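Long-range contacts in transcriptional regulator, IclR family (Ruegeria sp. TM1040, PDB 3R4K), which probably regulates transcription by binding DNA through a helix-turn-helix domain and sensing a small effector through its C-terminal domain: residues R85-L90 and S110-Y115; T183-S188 and H199-F204; G212-A217 and P233-A238. All blocks are in the same frame, centred on the assembly; numbering follows the deposited sequence.

Overall arrangement
All three contacts lie in the C-terminal, profilin-like domain and share its six-stranded antiparallel sheet. Contact 1, partly buried, packs helix 79-94 on strand 107-114, next to the outermost strand 129-131. Contact 3, about 10 Å away between centres, is buried and sets helix 225-245 against the central strand 210-219; the two meet where Leu87 and Leu90 touch Leu214, Val216 and Ala234. Contact 2, also buried, is the hairpin of strands 186-189 and 196-204 at the far edge, joined to contact 3 by a probable hydrogen bond from Val216 N to His199 O. Contact 2 rests on backbone hydrogen bonds and a stack; contacts 1 and 3 rest mainly on aliphatic packing, in contact 1 partly against a hydroxyl.

Contact 1 (R85-L90 and S110-Y115); sequences RVLREL and SLSHAY
Leu87 meets Ser112 with CG anti to its own carbonyl carbon, beside the backbone N (chi1 -71°), while Ser112 holds OG between its backbone N and carbonyl carbon (chi1 67°). The pair joins helix 79-94 to strand 107-114 in the profilin-like fold of the IclR C-terminal domain, a helix lying on one face of an antiparallel sheet. Leu87 CD1 comes to 3.2 Å from Ser112 OG, a close methyl-to-oxygen contact and no hydrogen bond. The hydroxyl is occupied by Ser83 OG, one turn earlier on the same helix, so Ser112 is tied to the helix by a polar bond at one residue and by packing at another. The same methyl also lies 3.9 Å from His113 N, bringing it against the strand backbone.

Ala114 fills the other half of the contact. Its CB lies 3.7 Å from Leu87 CB and as near to Leu87 C, with Arg88 N 3.9 Å from Ala114 CB, so the methyl rests on the helix backbone. Consistent with so small a residue here, the axes of the two segments approach to 7.5 Å and run in roughly the same direction, 31° apart. Leu87 O, close to the same methyl, accepts a hydrogen bond from Thr98 OG1 on the adjoining strand 97-104. That strand also pairs with Leu111 and Ser112, which both lie opposite Leu100 in a classic beta bulge. On the other side of strand 107-114, His113 turns away from the helix, and its ND1 is hydrogen-bonded to Asp127 OD1. On the helix, away from the strand, Arg85 NE forms a salt bridge of 3.0 Å with Glu89 OE2.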
# COMPACT_ATOMS: atom_id res chain seq x y z
N ARG A 85 13.99 8.44 -11.91
CA ARG A 85 15.19 7.79 -12.44
C ARG A 85 14.88 6.96 -13.70
O ARG A 85 15.68 6.96 -14.64
CB ARG A 85 15.85 6.91 -11.37
CG ARG A 85 17.14 6.23 -11.83
CD ARG A 85 17.66 5.25 -10.80
NE ARG A 85 18.69 4.37 -11.36
CZ ARG A 85 19.88 4.14 -10.80
NH1 ARG A 85 20.22 4.74 -9.66
NH2 ARG A 85 20.74 3.31 -11.38
N VAL A 86 13.73 6.29 -13.72
CA VAL A 86 13.27 5.45 -14.84
C VAL A 86 13.10 6.30 -16.09
O VAL A 86 13.66 5.96 -17.14
CB VAL A 86 11.96 4.71 -14.45
CG1 VAL A 86 11.33 4.00 -15.66
CG2 VAL A 86 12.23 3.72 -13.32
N LEU A 87 12.35 7.42 -15.97
CA LEU A 87 12.06 8.34 -17.06
C LEU A 87 13.35 8.96 -17.61
O LEU A 87 13.52 8.96 -18.84
CB LEU A 87 11.05 9.42 -16.62
CG LEU A 87 9.60 8.96 -16.38
CD1 LEU A 87 8.81 10.02 -15.65
CD2 LEU A 87 8.92 8.65 -17.68
N ARG A 88 14.24 9.44 -16.72
CA ARG A 88 15.56 10.02 -17.03
C ARG A 88 16.39 9.06 -17.88
O ARG A 88 16.91 9.46 -18.93
CB ARG A 88 16.31 10.30 -15.71
CG ARG A 88 17.21 11.53 -15.68
CD ARG A 88 18.11 11.53 -14.45
NE ARG A 88 17.37 11.57 -13.18
CZ ARG A 88 17.49 10.68 -12.20
NH1 ARG A 88 18.31 9.64 -12.33
NH2 ARG A 88 16.79 10.81 -11.07
N GLU A 89 16.51 7.80 -17.41
CA GLU A 89 17.30 6.75 -18.07
C GLU A 89 16.71 6.35 -19.41
O GLU A 89 17.46 6.26 -20.37
CB GLU A 89 17.46 5.53 -17.16
CG GLU A 89 18.47 5.76 -16.04
CD GLU A 89 18.64 4.65 -15.03
OE1 GLU A 89 17.82 3.69 -15.01
OE2 GLU A 89 19.60 4.75 -14.23
N LEU A 90 15.38 6.18 -19.49
CA LEU A 90 14.71 5.82 -20.75
C LEU A 90 14.84 6.94 -21.80
O LEU A 90 15.07 6.64 -22.97
CB LEU A 90 13.23 5.47 -20.50
CG LEU A 90 12.48 4.82 -21.66
CD1 LEU A 90 13.20 3.59 -22.20
CD2 LEU A 90 11.06 4.49 -21.27
N SER A 110 -1.20 12.40 -17.56
CA SER A 110 0.26 12.37 -17.61
C SER A 110 0.74 13.18 -16.42
O SER A 110 0.42 14.36 -16.32
CB SER A 110 0.80 12.91 -18.93
OG SER A 110 2.16 12.55 -19.10
N LEU A 111 1.44 12.53 -15.47
CA LEU A 111 1.81 13.20 -14.24
C LEU A 111 3.32 13.42 -14.01
O LEU A 111 3.68 14.23 -13.15
CB LEU A 111 1.17 12.44 -13.07
CG LEU A 111 -0.38 12.57 -13.06
CD1 LEU A 111 -1.02 11.55 -12.13
CD2 LEU A 111 -0.86 14.03 -12.78
N SER A 112 4.17 12.77 -14.80
CA SER A 112 5.63 12.96 -14.72
C SER A 112 6.20 12.68 -16.09
O SER A 112 5.68 11.82 -16.80
CB SER A 112 6.29 12.12 -13.62
OG SER A 112 6.25 10.73 -13.87
N HIS A 113 7.22 13.46 -16.48
CA HIS A 113 7.88 13.29 -17.77
C HIS A 113 9.35 13.65 -17.67
O HIS A 113 9.77 14.29 -16.71
CB HIS A 113 7.20 14.14 -18.87
CG HIS A 113 7.33 15.62 -18.67
ND1 HIS A 113 6.37 16.35 -17.99
CD2 HIS A 113 8.33 16.47 -19.05
CE1 HIS A 113 6.79 17.61 -17.99
NE2 HIS A 113 7.98 17.73 -18.60
N ALA A 114 10.11 13.26 -18.68
CA ALA A 114 11.52 13.60 -18.81
C ALA A 114 11.85 13.89 -20.27
O ALA A 114 11.23 13.30 -21.17
CB ALA A 114 12.40 12.48 -18.29
N TYR A 115 12.77 14.84 -20.50
CA TYR A 115 13.27 15.20 -21.82
C TYR A 115 14.68 14.65 -21.98
O TYR A 115 15.44 14.58 -21.01
CB TYR A 115 13.26 16.73 -22.03
CG TYR A 115 11.87 17.34 -22.02
CD1 TYR A 115 10.88 16.92 -22.91
CD2 TYR A 115 11.54 18.35 -21.12
CE1 TYR A 115 9.60 17.47 -22.90
CE2 TYR A 115 10.26 18.91 -21.11
CZ TYR A 115 9.30 18.47 -22.00
OH TYR A 115 8.05 19.03 -21.99

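Contact 2 (T183-S188 and H199-F204); sequences TGLAQS and HAVPIF
His199 loses more surface to this contact than any other residue, and Gln187 lies alongside it in a non-hydrogen-bonded pair of the antiparallel hairpin. Gln187 CG stands over one face of the imidazole, 3.7 Å from the centroid of the His199 ring, in a CH-pi contact. Beyond it the amide stacks on the ring, the planes 20° apart, with Gln187 CD 3.3 Å from His199 NE2. Gln187 OE1 is hydrogen-bonded to His197 NE2, which fixes the turn of the amide. An alanine in place of Gln187 would probably strip the CG and amide packing from that face of His199 and leave His197 NE2 without this acceptor.

Leu185 comes to the same ring at its edge: its CD2 is 3.9 Å from His199 CD2. Its other methyl, CD1, packs 3.8 Å from Val201 CG1.

Ala200 supplies the backbone link. Ala186 N bonds to Ala200 O at 2.8 Å, almost straight at 176°, and Ala200 N returns a bond to Ala186 O, also 2.8 Å.

Within this chain strand 186-189 ends the sheet, while strand 196-204 has strand 210-219 as its other neighbour. Leu185 and His199 face helix 225-245, touching Arg236 and Leu235 respectively; Ala186 and Ala200 face helix 137-143, against Leu140 and Ala137.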
# COMPACT_ATOMS: atom_id res chain seq x y z
N THR A 183 0.83 -8.69 -27.06
CA THR A 183 2.25 -8.32 -27.15
C THR A 183 2.80 -7.56 -25.93
O THR A 183 4.01 -7.50 -25.77
CB THR A 183 2.49 -7.50 -28.42
OG1 THR A 183 1.79 -6.26 -28.33
CG2 THR A 183 2.09 -8.24 -29.70
N GLY A 184 1.91 -7.00 -25.11
CA GLY A 184 2.30 -6.25 -23.91
C GLY A 184 2.83 -4.85 -24.18
O GLY A 184 3.41 -4.23 -23.27
N LEU A 185 2.64 -4.34 -25.41
CA LEU A 185 3.10 -3.03 -25.87
C LEU A 185 2.11 -2.42 -26.88
O LEU A 185 1.61 -3.12 -27.77
CB LEU A 185 4.50 -3.15 -26.52
CG LEU A 185 5.25 -1.84 -26.79
CD1 LEU A 185 6.69 -1.97 -26.39
CD2 LEU A 185 5.17 -1.45 -28.24
N ALA A 186 1.84 -1.11 -26.72
CA ALA A 186 0.94 -0.34 -27.57
C ALA A 186 1.71 0.71 -28.37
O ALA A 186 2.67 1.29 -27.87
CB ALA A 186 -0.15 0.33 -26.73
N GLN A 187 1.26 0.94 -29.60
CA GLN A 187 1.79 1.95 -30.51
C GLN A 187 0.65 2.82 -31.05
O GLN A 187 -0.45 2.32 -31.27
CB GLN A 187 2.57 1.31 -31.65
CG GLN A 187 4.06 1.18 -31.37
CD GLN A 187 4.81 0.62 -32.56
OE1 GLN A 187 5.06 1.30 -33.56
NE2 GLN A 187 5.16 -0.65 -32.48
N SER A 188 0.91 4.13 -31.22
CA SER A 188 -0.07 5.09 -31.76
C SER A 188 0.65 6.20 -32.52
O SER A 188 1.57 6.82 -31.99
CB SER A 188 -0.95 5.67 -30.66
OG SER A 188 -1.87 6.63 -31.16
N HIS A 199 5.01 4.92 -28.17
CA HIS A 199 5.12 3.53 -27.71
C HIS A 199 4.78 3.52 -26.24
O HIS A 199 5.27 4.39 -25.51
CB HIS A 199 6.55 3.00 -27.90
CG HIS A 199 6.95 2.72 -29.31
ND1 HIS A 199 7.33 3.74 -30.16
CD2 HIS A 199 7.12 1.53 -29.93
CE1 HIS A 199 7.67 3.15 -31.29
NE2 HIS A 199 7.55 1.82 -31.20
N ALA A 200 3.96 2.56 -25.77
CA ALA A 200 3.61 2.51 -24.35
C ALA A 200 3.41 1.10 -23.85
O ALA A 200 2.97 0.22 -24.59
CB ALA A 200 2.36 3.32 -24.07
N VAL A 201 3.76 0.91 -22.57
CA VAL A 201 3.61 -0.36 -21.84
C VAL A 201 2.76 -0.10 -20.60
O VAL A 201 2.88 0.98 -20.00
CB VAL A 201 4.97 -1.04 -21.48
CG1 VAL A 201 5.69 -1.55 -22.73
CG2 VAL A 201 5.88 -0.15 -20.64
N PRO A 202 1.92 -1.05 -20.16
CA PRO A 202 1.15 -0.81 -18.93
C PRO A 202 2.01 -0.97 -17.67
O PRO A 202 3.01 -1.69 -17.68
CB PRO A 202 0.06 -1.87 -19.00
CG PRO A 202 0.72 -3.01 -19.73
CD PRO A 202 1.65 -2.39 -20.72
N ILE A 203 1.63 -0.27 -16.59
CA ILE A 203 2.27 -0.34 -15.28
C ILE A 203 1.23 -0.96 -14.38
O ILE A 203 0.06 -0.55 -14.38
CB ILE A 203 2.79 1.05 -14.78
CG1 ILE A 203 3.81 1.66 -15.77
CG2 ILE A 203 3.37 0.97 -13.36
CD1 ILE A 203 5.15 0.83 -16.05
N PHE A 204 1.64 -2.02 -13.68
CA PHE A 204 0.75 -2.76 -12.81
C PHE A 204 1.13 -2.53 -11.37
O PHE A 204 2.32 -2.52 -11.05
CB PHE A 204 0.78 -4.26 -13.16
CG PHE A 204 0.30 -4.60 -14.56
CD1 PHE A 204 -1.06 -4.58 -14.87
CD2 PHE A 204 1.20 -4.98 -15.54
CE1 PHE A 204 -1.50 -4.89 -16.17
CE2 PHE A 204 0.75 -5.31 -16.83
CZ PHE A 204 -0.60 -5.26 -17.13

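Contact 3 (G212-A217 and P233-A238); sequences GALAVA and PALRAA
Leu214 O takes a backbone hydrogen bond from Val201 on the adjoining strand and is touched by a methyl of Leu235, the two atoms Leu214 O and Leu235 CD1 lying 3.4 Å apart. The oxygen is thus satisfied within the sheet while an aliphatic group lies against it. This is the helix-on-sheet core of the profilin-like domain: strand 210-219, a central strand, leads along the chain to helix 225-245, which turns back across it. The strand and helix segments run nearly antiparallel, 152° apart, with 8.9 Å between axes, a distance spanned by the side chains of the two leucines.

In Leu235, chi1 of 172° sets CG anti to the backbone N, and from there CD1 meets the strand. Leu214 has the same first torsion, and the two side chains run past one another, pointing in opposing senses, with Leu214 CG 3.9 Å from Leu235 CD1. The same methyl lies near Ala215 CA, and Leu235 CD1 is 4.1 Å from Val216 CG2. No hydrogen bond crosses between the segments; the contact is mainly aliphatic packing.

Leu90 of helix 79-94 packs on both Val216 and Leu235, so the two helices lie side by side on this face. Leu185 and Val201 touch Leu235 as well. A turn further along helix 225-245, Ala238 meets the CD2 methyl of Leu214: Leu214 CD2 sits 3.7 Å from Ala238 C and 3.8 Å from Ala238 CB.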
# COMPACT_ATOMS: atom_id res chain seq x y z
N GLY A 212 -1.55 2.58 -14.71
CA GLY A 212 -1.27 3.56 -15.73
C GLY A 212 -0.36 2.99 -16.78
O GLY A 212 -0.37 1.78 -17.05
N ALA A 213 0.43 3.88 -17.41
CA ALA A 213 1.32 3.49 -18.50
C ALA A 213 2.55 4.35 -18.56
O ALA A 213 2.50 5.55 -18.26
CB ALA A 213 0.58 3.57 -19.83
N LEU A 214 3.66 3.71 -19.00
CA LEU A 214 4.95 4.32 -19.24
C LEU A 214 5.13 4.44 -20.75
O LEU A 214 4.94 3.45 -21.46
CB LEU A 214 6.07 3.49 -18.58
CG LEU A 214 7.48 4.03 -18.75
CD1 LEU A 214 7.63 5.38 -18.10
CD2 LEU A 214 8.50 3.07 -18.21
N ALA A 215 5.41 5.65 -21.26
CA ALA A 215 5.48 5.86 -22.70
C ALA A 215 6.70 6.61 -23.17
O ALA A 215 7.34 7.33 -22.40
CB ALA A 215 4.24 6.61 -23.16
N VAL A 216 7.00 6.45 -24.48
CA VAL A 216 8.06 7.12 -25.24
C VAL A 216 7.37 7.84 -26.40
O VAL A 216 6.78 7.17 -27.24
CB VAL A 216 9.17 6.12 -25.72
CG1 VAL A 216 10.16 6.79 -26.67
CG2 VAL A 216 9.89 5.51 -24.53
N ALA A 217 7.38 9.19 -26.40
CA ALA A 217 6.78 10.04 -27.45
C ALA A 217 7.88 10.58 -28.32
O ALA A 217 8.81 11.23 -27.84
CB ALA A 217 5.98 11.17 -26.84
N PRO A 233 12.47 -2.78 -26.79
CA PRO A 233 13.18 -3.46 -25.68
C PRO A 233 13.51 -2.54 -24.49
O PRO A 233 13.40 -2.98 -23.34
CB PRO A 233 14.49 -3.95 -26.32
CG PRO A 233 14.28 -3.87 -27.76
CD PRO A 233 13.27 -2.82 -28.03
N ALA A 234 13.90 -1.28 -24.78
CA ALA A 234 14.26 -0.29 -23.77
C ALA A 234 13.04 0.08 -22.92
O ALA A 234 13.16 0.13 -21.69
CB ALA A 234 14.85 0.94 -24.42
N LEU A 235 11.87 0.30 -23.57
CA LEU A 235 10.63 0.66 -22.89
C LEU A 235 10.11 -0.51 -22.04
O LEU A 235 9.74 -0.28 -20.89
CB LEU A 235 9.56 1.15 -23.89
CG LEU A 235 8.14 1.39 -23.36
CD1 LEU A 235 8.07 2.52 -22.34
CD2 LEU A 235 7.21 1.67 -24.48
N ARG A 236 10.11 -1.75 -22.58
CA ARG A 236 9.67 -2.96 -21.87
C ARG A 236 10.45 -3.15 -20.57
O ARG A 236 9.85 -3.37 -19.52
CB ARG A 236 9.81 -4.21 -22.74
CG ARG A 236 8.75 -4.31 -23.83
CD ARG A 236 8.90 -5.63 -24.58
NE ARG A 236 8.26 -5.62 -25.90
CZ ARG A 236 6.99 -5.94 -26.13
NH1 ARG A 236 6.19 -6.25 -25.11
NH2 ARG A 236 6.51 -5.93 -27.36
N ALA A 237 11.79 -2.98 -20.64
CA ALA A 237 12.71 -3.09 -19.51
C ALA A 237 12.42 -2.01 -18.46
O ALA A 237 12.31 -2.33 -17.27
CB ALA A 237 14.15 -2.99 -20.00
N ALA A 238 12.25 -0.74 -18.90
CA ALA A 238 11.95 0.39 -18.01
C ALA A 238 10.61 0.21 -17.30
O ALA A 238 10.50 0.51 -16.12
CB ALA A 238 11.98 1.69 -18.78